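Local coordinates for protein 3-oxosteroid 1-dehydrogenase (Sterolibacterium denitrificans, PDB 7P18) that probably catalyses the FAD-dependent 1,2-dehydrogenation of 3-oxosteroids to 3-oxo-Delta(1)-steroids, passing the electrons on to an acceptor, at residues A[339-344]-A[463-469]; A[382-388]-A[486-492]; A[312-317]-A[499-503]; A[81-87]-A[529-534]; A[104-108]-A[215-219]. Residues are numbered along the deposited sequence.

Contact 1: residues A[339-344]-A[463-469]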
# COMPACT_ATOMS: atom_id res chain seq x y z
N ALA A 339 -2.43 -2.65 10.92
CA ALA A 339 -2.97 -1.93 12.10
C ALA A 339 -2.87 -2.75 13.40
O ALA A 339 -2.78 -2.15 14.48
CB ALA A 339 -4.43 -1.62 11.84
N GLU A 340 -3.01 -4.08 13.29
CA GLU A 340 -3.40 -4.95 14.44
C GLU A 340 -2.22 -5.10 15.41
O GLU A 340 -2.46 -5.39 16.61
CB GLU A 340 -3.86 -6.33 13.97
CG GLU A 340 -4.96 -6.28 12.94
CD GLU A 340 -4.46 -6.44 11.51
OE1 GLU A 340 -3.55 -5.65 11.10
OE2 GLU A 340 -5.00 -7.30 10.80
N ARG A 341 -0.98 -4.90 14.95
CA ARG A 341 0.21 -5.00 15.83
C ARG A 341 0.17 -3.94 16.95
O ARG A 341 0.83 -4.14 18.00
CB ARG A 341 1.53 -4.86 15.06
CG ARG A 341 1.76 -5.95 14.01
CD ARG A 341 2.95 -5.62 13.12
NE ARG A 341 2.57 -4.65 12.09
CZ ARG A 341 2.90 -3.36 12.09
NH1 ARG A 341 3.65 -2.84 13.04
NH2 ARG A 341 2.53 -2.59 11.08
N ASN A 342 -0.53 -2.84 16.75
CA ASN A 342 -0.59 -1.72 17.73
C ASN A 342 -1.46 -2.11 18.92
O ASN A 342 -1.39 -1.42 19.98
CB ASN A 342 -1.14 -0.43 17.13
CG ASN A 342 -0.25 0.16 16.06
OD1 ASN A 342 0.30 -0.58 15.25
ND2 ASN A 342 -0.21 1.49 15.98
N LEU A 343 -2.26 -3.16 18.77
CA LEU A 343 -3.22 -3.61 19.83
C LEU A 343 -2.48 -4.17 21.03
O LEU A 343 -1.35 -4.67 20.95
CB LEU A 343 -4.23 -4.59 19.23
CG LEU A 343 -5.21 -3.95 18.25
CD1 LEU A 343 -5.96 -5.03 17.48
CD2 LEU A 343 -6.19 -3.05 18.96
N PRO A 344 -3.07 -4.02 22.24
CA PRO A 344 -2.37 -4.37 23.47
C PRO A 344 -2.37 -5.88 23.77
O PRO A 344 -3.39 -6.49 23.63
CB PRO A 344 -3.17 -3.56 24.52
CG PRO A 344 -4.53 -3.57 24.00
CD PRO A 344 -4.37 -3.40 22.50
N PHE A 463 0.65 8.34 16.87
CA PHE A 463 0.54 7.37 15.75
C PHE A 463 0.33 5.98 16.34
O PHE A 463 -0.66 5.29 15.99
CB PHE A 463 1.73 7.41 14.79
CG PHE A 463 1.71 6.22 13.89
CD1 PHE A 463 0.79 6.11 12.86
CD2 PHE A 463 2.50 5.13 14.18
CE1 PHE A 463 0.73 4.97 12.08
CE2 PHE A 463 2.43 3.99 13.41
CZ PHE A 463 1.56 3.91 12.35
N ASP A 464 1.22 5.54 17.21
CA ASP A 464 1.13 4.20 17.87
C ASP A 464 -0.26 4.02 18.48
O ASP A 464 -0.93 3.00 18.23
CB ASP A 464 2.16 4.03 18.98
CG ASP A 464 3.60 3.88 18.56
OD1 ASP A 464 3.93 4.31 17.46
OD2 ASP A 464 4.38 3.45 19.41
N ARG A 465 -0.74 5.03 19.20
CA ARG A 465 -2.00 4.92 19.99
C ARG A 465 -3.23 4.95 19.09
O ARG A 465 -4.27 4.48 19.53
CB ARG A 465 -2.06 6.04 21.03
CG ARG A 465 -0.96 5.94 22.07
CD ARG A 465 -1.18 6.83 23.26
NE ARG A 465 -1.12 8.26 23.00
CZ ARG A 465 -0.04 9.03 23.15
NH1 ARG A 465 1.14 8.52 23.47
NH2 ARG A 465 -0.14 10.33 22.94
N TYR A 466 -3.12 5.42 17.84
CA TYR A 466 -4.26 5.48 16.90
C TYR A 466 -4.92 4.09 16.76
O TYR A 466 -6.14 4.02 16.63
CB TYR A 466 -3.82 6.02 15.54
CG TYR A 466 -4.92 6.21 14.54
CD1 TYR A 466 -5.97 7.10 14.74
CD2 TYR A 466 -4.91 5.52 13.34
CE1 TYR A 466 -6.98 7.25 13.80
CE2 TYR A 466 -5.90 5.67 12.39
CZ TYR A 466 -6.95 6.54 12.62
OH TYR A 466 -7.87 6.65 11.62
N TYR A 467 -4.13 3.02 16.70
CA TYR A 467 -4.60 1.64 16.51
C TYR A 467 -4.47 0.84 17.81
O TYR A 467 -4.54 -0.39 17.74
CB TYR A 467 -3.87 1.01 15.32
CG TYR A 467 -4.37 1.43 13.96
CD1 TYR A 467 -5.71 1.40 13.60
CD2 TYR A 467 -3.46 1.82 12.98
CE1 TYR A 467 -6.15 1.75 12.33
CE2 TYR A 467 -3.88 2.18 11.70
CZ TYR A 467 -5.22 2.18 11.39
OH TYR A 467 -5.56 2.53 10.12
N GLY A 468 -4.23 1.50 18.94
CA GLY A 468 -4.38 0.87 20.27
C GLY A 468 -5.86 0.66 20.63
O GLY A 468 -6.74 1.02 19.83
N ASP A 469 -6.13 0.09 21.79
CA ASP A 469 -7.50 -0.10 22.33
C ASP A 469 -7.76 1.07 23.31
O ASP A 469 -7.09 1.13 24.33
CB ASP A 469 -7.65 -1.46 22.99
CG ASP A 469 -9.05 -1.79 23.49
OD1 ASP A 469 -9.86 -0.84 23.74
OD2 ASP A 469 -9.31 -2.97 23.62

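Contact 2: residues A[382-388]-A[486-492]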
# COMPACT_ATOMS: atom_id res chain seq x y z
N PRO A 382 11.86 -15.16 8.99
CA PRO A 382 10.73 -14.47 9.63
C PRO A 382 10.92 -14.29 11.13
O PRO A 382 11.89 -14.76 11.70
CB PRO A 382 9.54 -15.40 9.39
CG PRO A 382 10.17 -16.77 9.31
CD PRO A 382 11.50 -16.53 8.62
N ALA A 383 9.99 -13.54 11.75
CA ALA A 383 9.91 -13.31 13.20
C ALA A 383 8.57 -13.85 13.68
O ALA A 383 7.86 -14.44 12.87
CB ALA A 383 10.10 -11.83 13.51
N TRP A 384 8.30 -13.75 14.98
CA TRP A 384 7.17 -14.44 15.64
C TRP A 384 6.35 -13.42 16.40
O TRP A 384 6.92 -12.68 17.23
CB TRP A 384 7.66 -15.58 16.53
CG TRP A 384 8.25 -16.67 15.70
CD1 TRP A 384 9.57 -16.82 15.40
CD2 TRP A 384 7.54 -17.66 14.94
NE1 TRP A 384 9.74 -17.86 14.53
CE2 TRP A 384 8.52 -18.41 14.25
CE3 TRP A 384 6.20 -18.03 14.82
CZ2 TRP A 384 8.18 -19.47 13.43
CZ3 TRP A 384 5.86 -19.07 13.99
CH2 TRP A 384 6.84 -19.78 13.30
N LEU A 385 5.04 -13.49 16.18
CA LEU A 385 4.08 -12.65 16.94
C LEU A 385 3.39 -13.54 17.97
O LEU A 385 2.89 -14.59 17.57
CB LEU A 385 3.08 -12.05 15.96
CG LEU A 385 1.99 -11.22 16.62
CD1 LEU A 385 2.56 -9.87 16.96
CD2 LEU A 385 0.79 -11.12 15.72
N ILE A 386 3.43 -13.13 19.24
CA ILE A 386 2.94 -13.92 20.42
C ILE A 386 1.82 -13.13 21.11
O ILE A 386 1.97 -11.91 21.32
CB ILE A 386 4.09 -14.19 21.39
CG1 ILE A 386 5.35 -14.69 20.68
CG2 ILE A 386 3.61 -15.13 22.49
CD1 ILE A 386 5.23 -16.09 20.10
N PHE A 387 0.70 -13.79 21.42
CA PHE A 387 -0.38 -13.19 22.25
C PHE A 387 -1.14 -14.31 22.99
O PHE A 387 -0.88 -15.52 22.71
CB PHE A 387 -1.30 -12.34 21.39
CG PHE A 387 -1.90 -12.99 20.18
CD1 PHE A 387 -3.07 -13.75 20.28
CD2 PHE A 387 -1.32 -12.84 18.93
CE1 PHE A 387 -3.65 -14.32 19.16
CE2 PHE A 387 -1.89 -13.42 17.82
CZ PHE A 387 -3.05 -14.17 17.93
N ASP A 388 -2.03 -13.93 23.91
CA ASP A 388 -2.73 -14.90 24.80
C ASP A 388 -4.19 -15.04 24.39
O ASP A 388 -4.63 -14.45 23.38
CB ASP A 388 -2.54 -14.54 26.27
CG ASP A 388 -3.38 -13.39 26.79
OD1 ASP A 388 -4.15 -12.82 26.00
OD2 ASP A 388 -3.22 -13.05 27.98
N TYR A 486 -2.01 -19.79 24.55
CA TYR A 486 -1.04 -18.87 23.91
C TYR A 486 -0.97 -19.18 22.42
O TYR A 486 -1.06 -20.37 22.00
CB TYR A 486 0.32 -18.98 24.58
CG TYR A 486 0.23 -18.63 26.04
CD1 TYR A 486 0.11 -17.31 26.46
CD2 TYR A 486 0.19 -19.63 27.01
CE1 TYR A 486 0.05 -17.00 27.81
CE2 TYR A 486 0.13 -19.32 28.36
CZ TYR A 486 0.04 -18.00 28.76
OH TYR A 486 -0.08 -17.68 30.09
N TYR A 487 -0.80 -18.11 21.63
CA TYR A 487 -0.83 -18.19 20.15
C TYR A 487 0.46 -17.59 19.60
O TYR A 487 1.01 -16.64 20.18
CB TYR A 487 -2.03 -17.45 19.56
CG TYR A 487 -3.34 -18.11 19.85
CD1 TYR A 487 -4.00 -17.91 21.06
CD2 TYR A 487 -3.92 -18.95 18.93
CE1 TYR A 487 -5.21 -18.53 21.31
CE2 TYR A 487 -5.14 -19.56 19.16
CZ TYR A 487 -5.78 -19.35 20.37
OH TYR A 487 -6.97 -19.95 20.61
N ALA A 488 0.93 -18.17 18.50
CA ALA A 488 2.04 -17.60 17.71
C ALA A 488 1.57 -17.49 16.27
O ALA A 488 0.83 -18.36 15.80
CB ALA A 488 3.31 -18.40 17.79
N MET A 489 2.05 -16.46 15.60
CA MET A 489 1.89 -16.29 14.15
C MET A 489 3.27 -15.94 13.57
O MET A 489 4.12 -15.34 14.26
CB MET A 489 0.84 -15.23 13.83
CG MET A 489 -0.55 -15.68 14.29
SD MET A 489 -1.82 -14.42 14.05
CE MET A 489 -2.11 -14.54 12.29
N ARG A 490 3.52 -16.48 12.39
CA ARG A 490 4.79 -16.31 11.67
C ARG A 490 4.70 -15.03 10.84
O ARG A 490 3.91 -14.98 9.89
CB ARG A 490 5.05 -17.52 10.77
CG ARG A 490 6.33 -17.40 9.94
CD ARG A 490 6.45 -18.49 8.88
NE ARG A 490 5.18 -18.81 8.27
CZ ARG A 490 4.67 -20.04 8.11
NH1 ARG A 490 5.43 -21.11 8.31
NH2 ARG A 490 3.43 -20.17 7.68
N VAL A 491 5.53 -14.06 11.18
CA VAL A 491 5.59 -12.76 10.48
C VAL A 491 6.75 -12.79 9.47
O VAL A 491 7.94 -12.73 9.84
CB VAL A 491 5.69 -11.62 11.51
CG1 VAL A 491 5.82 -10.33 10.80
CG2 VAL A 491 4.45 -11.56 12.40
N ASP A 492 6.38 -12.85 8.20
CA ASP A 492 7.37 -12.82 7.10
C ASP A 492 7.75 -11.37 6.78
O ASP A 492 6.93 -10.45 7.04
CB ASP A 492 6.79 -13.53 5.88
CG ASP A 492 6.84 -15.05 5.99
OD1 ASP A 492 7.88 -15.53 6.39
OD2 ASP A 492 5.80 -15.69 5.68

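Contact 3: residues A[312-317]-A[499-503]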
# COMPACT_ATOMS: atom_id res chain seq x y z
N ALA A 312 18.12 4.28 -19.09
CA ALA A 312 17.45 4.88 -17.90
C ALA A 312 18.26 4.54 -16.66
O ALA A 312 18.76 3.43 -16.54
CB ALA A 312 16.04 4.37 -17.82
N ARG A 313 18.38 5.48 -15.74
CA ARG A 313 19.01 5.28 -14.42
C ARG A 313 17.97 4.75 -13.42
O ARG A 313 16.77 5.12 -13.53
CB ARG A 313 19.62 6.59 -13.91
CG ARG A 313 20.24 6.51 -12.52
CD ARG A 313 21.12 7.71 -12.30
NE ARG A 313 21.54 7.74 -10.92
CZ ARG A 313 22.50 6.98 -10.43
NH1 ARG A 313 23.18 6.15 -11.22
NH2 ARG A 313 22.80 7.06 -9.15
N ALA A 314 18.41 3.90 -12.50
CA ALA A 314 17.55 3.39 -11.40
C ALA A 314 18.15 3.76 -10.05
O ALA A 314 19.39 3.86 -9.94
CB ALA A 314 17.35 1.90 -11.53
N GLU A 315 17.32 3.96 -9.03
CA GLU A 315 17.79 4.27 -7.67
C GLU A 315 16.89 3.58 -6.65
O GLU A 315 15.76 3.18 -7.01
CB GLU A 315 17.81 5.79 -7.41
CG GLU A 315 18.93 6.50 -8.13
CD GLU A 315 19.10 7.98 -7.81
OE1 GLU A 315 18.36 8.52 -6.92
OE2 GLU A 315 20.01 8.57 -8.43
N LEU A 316 17.40 3.47 -5.42
CA LEU A 316 16.70 2.89 -4.25
C LEU A 316 16.31 1.42 -4.52
O LEU A 316 15.42 0.93 -3.83
CB LEU A 316 15.50 3.79 -3.94
CG LEU A 316 15.87 5.21 -3.51
CD1 LEU A 316 14.64 6.10 -3.40
CD2 LEU A 316 16.64 5.15 -2.21
N MET A 317 16.99 0.70 -5.41
CA MET A 317 16.52 -0.63 -5.87
C MET A 317 16.63 -1.66 -4.73
O MET A 317 16.00 -2.72 -4.84
CB MET A 317 17.29 -1.07 -7.10
CG MET A 317 16.96 -0.23 -8.32
SD MET A 317 15.36 -0.48 -8.96
CE MET A 317 15.58 -2.03 -9.84
N LYS A 499 10.12 -0.34 -3.89
CA LYS A 499 10.17 1.12 -3.58
C LYS A 499 11.11 1.86 -4.53
O LYS A 499 10.95 3.10 -4.72
CB LYS A 499 10.67 1.28 -2.14
CG LYS A 499 10.45 2.63 -1.48
CD LYS A 499 11.11 2.74 -0.11
CE LYS A 499 10.43 3.70 0.85
NZ LYS A 499 10.21 5.05 0.26
N GLY A 500 12.10 1.18 -5.08
CA GLY A 500 13.09 1.74 -6.00
C GLY A 500 12.62 1.58 -7.41
O GLY A 500 11.67 0.88 -7.62
N GLY A 501 13.28 2.22 -8.37
CA GLY A 501 12.88 2.12 -9.77
C GLY A 501 13.56 3.18 -10.60
O GLY A 501 14.60 3.71 -10.17
N LEU A 502 12.97 3.45 -11.74
CA LEU A 502 13.53 4.42 -12.71
C LEU A 502 13.60 5.80 -12.06
O LEU A 502 12.62 6.23 -11.45
CB LEU A 502 12.65 4.43 -13.96
CG LEU A 502 12.48 3.09 -14.68
CD1 LEU A 502 11.69 3.28 -15.94
CD2 LEU A 502 13.83 2.46 -14.98
N LEU A 503 14.75 6.45 -12.17
CA LEU A 503 14.94 7.82 -11.66
C LEU A 503 14.15 8.76 -12.56
O LEU A 503 14.22 8.64 -13.82
CB LEU A 503 16.43 8.17 -11.64
CG LEU A 503 16.73 9.56 -11.09
CD1 LEU A 503 16.29 9.70 -9.65
CD2 LEU A 503 18.21 9.86 -11.25
O HOH W 1 13.20 -1.58 -5.13

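Contact 4: residues A[81-87]-A[529-534]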
# COMPACT_ATOMS: atom_id res chain seq x y z
N LEU A 81 18.17 12.21 -0.13
CA LEU A 81 18.21 11.13 -1.15
C LEU A 81 17.43 11.53 -2.39
O LEU A 81 17.54 10.85 -3.45
CB LEU A 81 17.63 9.86 -0.54
CG LEU A 81 18.41 9.27 0.63
CD1 LEU A 81 17.65 8.10 1.21
CD2 LEU A 81 19.80 8.82 0.18
N VAL A 82 16.58 12.56 -2.27
CA VAL A 82 15.65 12.94 -3.35
C VAL A 82 15.91 14.41 -3.72
O VAL A 82 15.98 15.26 -2.80
CB VAL A 82 14.19 12.72 -2.90
CG1 VAL A 82 13.18 13.25 -3.90
CG2 VAL A 82 13.93 11.25 -2.61
N ALA A 83 15.96 14.71 -5.00
CA ALA A 83 16.12 16.09 -5.51
C ALA A 83 15.06 16.99 -4.87
O ALA A 83 13.87 16.67 -4.90
CB ALA A 83 16.05 16.12 -7.02
N GLU A 84 15.47 18.12 -4.30
CA GLU A 84 14.49 18.98 -3.59
C GLU A 84 13.36 19.40 -4.53
O GLU A 84 12.21 19.54 -4.06
CB GLU A 84 15.18 20.16 -2.92
CG GLU A 84 14.22 21.01 -2.10
CD GLU A 84 14.83 22.29 -1.56
OE1 GLU A 84 15.08 23.21 -2.40
OE2 GLU A 84 15.04 22.38 -0.35
N ASP A 85 13.63 19.64 -5.81
CA ASP A 85 12.58 20.14 -6.74
C ASP A 85 11.48 19.08 -6.89
O ASP A 85 10.34 19.47 -7.19
CB ASP A 85 13.13 20.62 -8.08
CG ASP A 85 13.79 19.59 -8.97
OD1 ASP A 85 13.99 18.44 -8.51
OD2 ASP A 85 14.13 19.95 -10.14
N ARG A 86 11.78 17.80 -6.71
CA ARG A 86 10.72 16.76 -6.73
C ARG A 86 9.85 16.88 -5.47
O ARG A 86 8.67 16.63 -5.57
CB ARG A 86 11.35 15.36 -6.77
CG ARG A 86 12.07 15.04 -8.06
CD ARG A 86 12.75 13.70 -8.00
NE ARG A 86 11.74 12.64 -7.90
CZ ARG A 86 12.00 11.39 -7.47
NH1 ARG A 86 13.20 11.03 -7.05
NH2 ARG A 86 10.99 10.52 -7.41
N LEU A 87 10.43 17.14 -4.31
CA LEU A 87 9.66 17.37 -3.07
C LEU A 87 8.77 18.61 -3.24
O LEU A 87 7.57 18.54 -2.87
CB LEU A 87 10.58 17.58 -1.87
CG LEU A 87 11.58 16.45 -1.59
CD1 LEU A 87 12.37 16.80 -0.36
CD2 LEU A 87 10.88 15.14 -1.39
N ALA A 529 11.60 5.24 -8.91
CA ALA A 529 12.25 5.47 -7.61
C ALA A 529 11.41 6.45 -6.78
O ALA A 529 11.05 7.53 -7.29
CB ALA A 529 13.65 5.98 -7.81
N SER A 530 11.11 6.07 -5.53
CA SER A 530 10.19 6.74 -4.60
C SER A 530 10.65 8.18 -4.31
O SER A 530 11.81 8.40 -3.85
CB SER A 530 10.10 5.99 -3.30
OG SER A 530 9.26 6.67 -2.39
N VAL A 531 9.71 9.11 -4.44
CA VAL A 531 9.93 10.54 -4.06
C VAL A 531 10.13 10.60 -2.55
O VAL A 531 10.60 11.62 -2.05
CB VAL A 531 8.77 11.43 -4.54
CG1 VAL A 531 7.49 11.18 -3.73
CG2 VAL A 531 9.19 12.90 -4.51
N MET A 532 9.77 9.53 -1.83
CA MET A 532 9.83 9.49 -0.36
C MET A 532 11.15 8.87 0.11
O MET A 532 11.34 8.70 1.32
CB MET A 532 8.61 8.75 0.19
CG MET A 532 7.28 9.42 -0.19
SD MET A 532 7.24 11.16 0.40
CE MET A 532 5.63 11.63 -0.23
N GLY A 533 12.09 8.65 -0.81
CA GLY A 533 13.43 8.16 -0.42
C GLY A 533 13.36 6.79 0.26
O GLY A 533 12.73 5.88 -0.29
N LYS A 534 13.90 6.68 1.47
CA LYS A 534 13.81 5.42 2.27
C LYS A 534 12.75 5.57 3.36
O LYS A 534 12.87 4.94 4.40
CB LYS A 534 15.20 5.10 2.81
CG LYS A 534 16.23 4.81 1.74
CD LYS A 534 17.63 4.66 2.28
CE LYS A 534 18.66 4.42 1.21
NZ LYS A 534 19.98 4.26 1.86
O HOH W 2 13.98 8.70 -5.74

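Contact 5: residues A[104-108]-A[215-219]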
# COMPACT_ATOMS: atom_id res chain seq x y z
N ASN A 104 -14.04 16.63 -11.05
CA ASN A 104 -14.21 16.09 -12.42
C ASN A 104 -14.59 14.60 -12.43
O ASN A 104 -14.60 14.04 -13.54
CB ASN A 104 -12.96 16.38 -13.24
CG ASN A 104 -12.74 17.87 -13.38
OD1 ASN A 104 -13.40 18.49 -14.19
ND2 ASN A 104 -11.86 18.45 -12.58
N MET A 105 -14.92 14.01 -11.28
CA MET A 105 -15.18 12.55 -11.17
C MET A 105 -16.27 12.30 -10.14
O MET A 105 -16.44 13.14 -9.22
CB MET A 105 -13.91 11.80 -10.78
CG MET A 105 -12.75 12.00 -11.78
SD MET A 105 -11.34 10.90 -11.39
CE MET A 105 -10.14 11.44 -12.60
N THR A 106 -16.96 11.16 -10.25
CA THR A 106 -17.92 10.68 -9.24
C THR A 106 -17.13 10.29 -7.99
O THR A 106 -17.61 10.53 -6.85
CB THR A 106 -18.83 9.57 -9.79
OG1 THR A 106 -19.53 10.16 -10.89
CG2 THR A 106 -19.86 9.09 -8.81
N LEU A 107 -15.95 9.72 -8.18
CA LEU A 107 -14.99 9.42 -7.07
C LEU A 107 -14.76 10.71 -6.26
O LEU A 107 -14.55 11.75 -6.89
CB LEU A 107 -13.70 8.93 -7.72
CG LEU A 107 -12.54 8.64 -6.79
CD1 LEU A 107 -12.90 7.54 -5.81
CD2 LEU A 107 -11.32 8.27 -7.64
N GLN A 108 -14.81 10.62 -4.94
CA GLN A 108 -14.62 11.75 -3.98
C GLN A 108 -13.62 11.31 -2.89
O GLN A 108 -13.80 10.21 -2.32
CB GLN A 108 -15.97 12.20 -3.41
CG GLN A 108 -16.98 12.69 -4.46
CD GLN A 108 -16.58 14.00 -5.09
OE1 GLN A 108 -16.32 14.98 -4.37
NE2 GLN A 108 -16.42 14.01 -6.41
N GLY A 215 -13.70 4.01 -9.22
CA GLY A 215 -13.94 5.43 -9.56
C GLY A 215 -13.08 5.90 -10.72
O GLY A 215 -13.59 6.60 -11.59
N LEU A 216 -11.79 5.51 -10.77
CA LEU A 216 -10.89 5.94 -11.87
C LEU A 216 -11.30 5.21 -13.15
O LEU A 216 -11.28 5.83 -14.25
CB LEU A 216 -9.44 5.69 -11.48
CG LEU A 216 -8.90 6.60 -10.37
CD1 LEU A 216 -7.56 6.09 -9.85
CD2 LEU A 216 -8.76 8.03 -10.88
N ARG A 217 -11.73 3.95 -13.04
CA ARG A 217 -12.19 3.22 -14.25
C ARG A 217 -13.40 3.95 -14.82
O ARG A 217 -13.46 4.13 -16.03
CB ARG A 217 -12.51 1.75 -13.95
CG ARG A 217 -12.94 1.00 -15.20
CD ARG A 217 -11.77 0.75 -16.10
NE ARG A 217 -12.08 0.17 -17.40
CZ ARG A 217 -12.47 0.84 -18.49
NH1 ARG A 217 -12.66 2.15 -18.45
NH2 ARG A 217 -12.71 0.19 -19.61
N HIS A 218 -14.32 4.35 -13.97
CA HIS A 218 -15.56 5.08 -14.35
C HIS A 218 -15.20 6.39 -15.06
O HIS A 218 -15.78 6.66 -16.10
CB HIS A 218 -16.43 5.31 -13.12
CG HIS A 218 -17.69 6.04 -13.45
ND1 HIS A 218 -18.76 5.42 -14.10
CD2 HIS A 218 -18.05 7.32 -13.26
CE1 HIS A 218 -19.73 6.30 -14.28
NE2 HIS A 218 -19.31 7.48 -13.79
N ALA A 219 -14.23 7.15 -14.54
CA ALA A 219 -13.72 8.38 -15.18
C ALA A 219 -13.23 8.09 -16.60
O ALA A 219 -13.52 8.89 -17.51
CB ALA A 219 -12.61 8.99 -14.34
O HOH W 3 -15.36 8.49 -10.81

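Contact 1: residues A[339-344]-A[463-469]
This is a buried contact between a loop and a short helix, close to the steroid pocket. Segment 339-344 belongs to the loop joining strands 335-336 and 347-349, and it leans on helix 462-466 and the chain that follows. A339 makes a CH-pi contact: its CB sits 3.5 Å from the centroid of the Y467 ring and only 4° off the ring normal, over the face. Beyond the ring, the Y467 hydroxyl is hydrogen-bonded to Y115, a residue of the steroid pocket, and the A339 side chain itself is about 4 Å from the bound androsta-1,4-diene-3,17-dione. N342, in the 3-10 turn 340-342, reaches across: its ND2 donates to D464 O at 2.8 Å, while its CB packs 3.6 Å from Y467 CB. Further along, L343 CD2 lies 3.4 Å from Y467 O, and P344 CD rests 3.8 Å from D469 CB; the D469 carboxylate is held by Y395 and N471. The chemistry is thus largely apolar, with a single hydrogen bond, from an amide to a backbone carbonyl, between the two segments; the cost is that Y467 O, buried here against a leucine methyl, has no polar partner in the model.

Contact 2: residues A[382-388]-A[486-492]
Six backbone hydrogen bonds tie strand 383-387 to the first part of strand 486-502, in three reciprocal pairs. A383 N gives to V491 O and V491 N to A383 O, both at 2.9 Å; L385 N to M489 O and M489 N to L385 O measure 2.8 Å each; F387 N to Y487 O is 3.1 Å and Y487 N to F387 O 2.8 Å. W384 faces R490 and I386 faces A488 as non-hydrogen-bonded pairs. The backbones of W384 and I386 bond to V349 and I347 of strand 347-349, and that of A488 to W418. CA-H...O contacts, such as A488 CA to L385 O at 3.1 Å, fill the gaps. Polar side-chain ends look elsewhere too: Y487 OH bonds D408, D492 OD2 bonds Q334, and D388 OD2 accepts from the backbone of G482 and K483 while OD1 caps the next helix at F391 N. On one face F387 lies over Y487 CB, with M489 SD at its edge in a Met-aromatic contact 3.9 Å from F387 CE2; on the other, I386 CD1 meets A488 CB at 3.8 Å, and both side chains touch I430. With bonded neighbours on both flanks, this is the regular ladder of interior antiparallel strands.

Contact 3: residues A[312-317]-A[499-503]
A short antiparallel ladder joins strand 314-315 to the far end of the long strand 486-502, in the antiparallel sheet to which strand 383-387 also belongs. A312 starts it with a methyl contact, its CB 4.1 Å from L502 CD2, and both side chains also rest on helix 302-309. R313 O then takes L503 N at 2.8 Å, almost straight. The R313 side chain runs forward along its own strand: NE makes a salt bridge to E315 OE2 at 3.0 Å, NH1 forms another with E513, and CD packs 3.8 Å from L503 CD2. A314 is paired with L502 without hydrogen bonds, but its CA comes 3.2 Å from G501 O in a CA-H...O contact. E315 and G501 form the hydrogen-bonded pair, E315 N to G501 O and G501 N to E315 O, each 3.0 Å; E315 OE2 also lies 3.6 Å from L503 CD2. At L316 the chain adopts left-handed helical angles (60/24) and the ladder stops. Its O comes so close to G500 CA, 3.3 Å, that a CB on G500 would clash, so a glycine suits this spot. M317 closes the segment by laying SD 3.5 Å from G501 N, and by a water that donates to M317 O and accepts from G500 N, both at 3.0 Å.

Contact 4: residues A[81-87]-A[529-534]
A buried arginine here reaches backbone carbonyls of the facing loop, one directly and one through a water. R86 NH2 donates to A529 O at 3.0 Å, and R86 NH1 gives to a water at 2.8 Å that in turn donates to S530 O at 2.9 Å. The guanidinium also lies flat against the loop, with V531 CA over its face, 3.5 Å from NH2. R86 sits in the first turn of helix 84-104, where A83 takes the N-cap position and A83 O accepts from R86 N at 3.0 Å. A529 O lies just before, and S530 O within, a type I beta turn from S530 to G533, closed by G533 N to S530 O at 3.1 Å and backed by an ST turn in which S530 OG accepts from M532 N at 3.0 Å. G533, the last residue of the turn, has a positive phi of 62°, a conformation that favours glycine. This loop leads from strand 521-523 to helix 543-559, between the FAD-binding residues N526 and T542, and the S530 side chain is about 9 Å from the cofactor. Round the arginine the packing is apolar. V531 is the residue most covered: its CG2 lies 4.1 Å from V82 CG1 and 4.2 Å from L87 CD2, while V82 CG2 rests 3.4 Å from V531 O. At the more open margin, L81 CD1 touches the aliphatic stem of K534, 3.6 Å from its CD.

Contact 5: residues A[104-108]-A[215-219]
M105 lays its thioether against helix 208-222, with SD 3.7 Å from A219 CB and 3.9 Å from L216 CD2. It is the first residue to leave helical geometry after helix 84-104, and its side chain carries the contact inward to L21 and A24 of helix 17-28. Two residues on, L107 packs beside it: CD2 is 4.0 Å from L216 CG, and CB is 4.0 Å from G215 CA. That last approach depends on the glycine, because a CB on G215 would fall into L107 CB. Water fills the gap between the backbones, accepting from L107 N at 3.0 Å and donating to G215 O at 2.7 Å, although G215 O already serves A219 N within the helix at 3.1 Å. T106, at the solvent edge, comes only loosely near H218, OG1 to NE2 being 4.0 Å. R223, farther on, donates to the carbonyls of both N104 and A219. L216 touches A17 and M20 of helix 17-28, and its side chain is about 9 Å from FAD. M105 and L216 thus both pack on helix 17-28, which follows strand 10-13 with a GxGxxA sequence, consistent with the dinucleotide-binding motif of a Rossmann-type fold.

Contact 1 is wholly buried; contacts 2, 3 and 4 are mostly so, with partly exposed margins, and contact 5 reaches solvent at T106. Contacts 2 and 3 use strand 486-502 near its two ends, about 34 Å apart between centres; contact 2 is a full ladder, whereas contact 3 is short and breaks down beside a glycine. Contact 3 touches contact 4: K499 NZ lies 2.7 Å from G533 O and L502 O 2.9 Å from A529 N. Contact 1 lies beside contact 2, about 5 Å between nearest atoms, without touching; contact 5, beside helix 17-28, is remote from all the others. Bridging waters occur in contacts 3, 4 and 5, while contact 2 relies on direct backbone bonds.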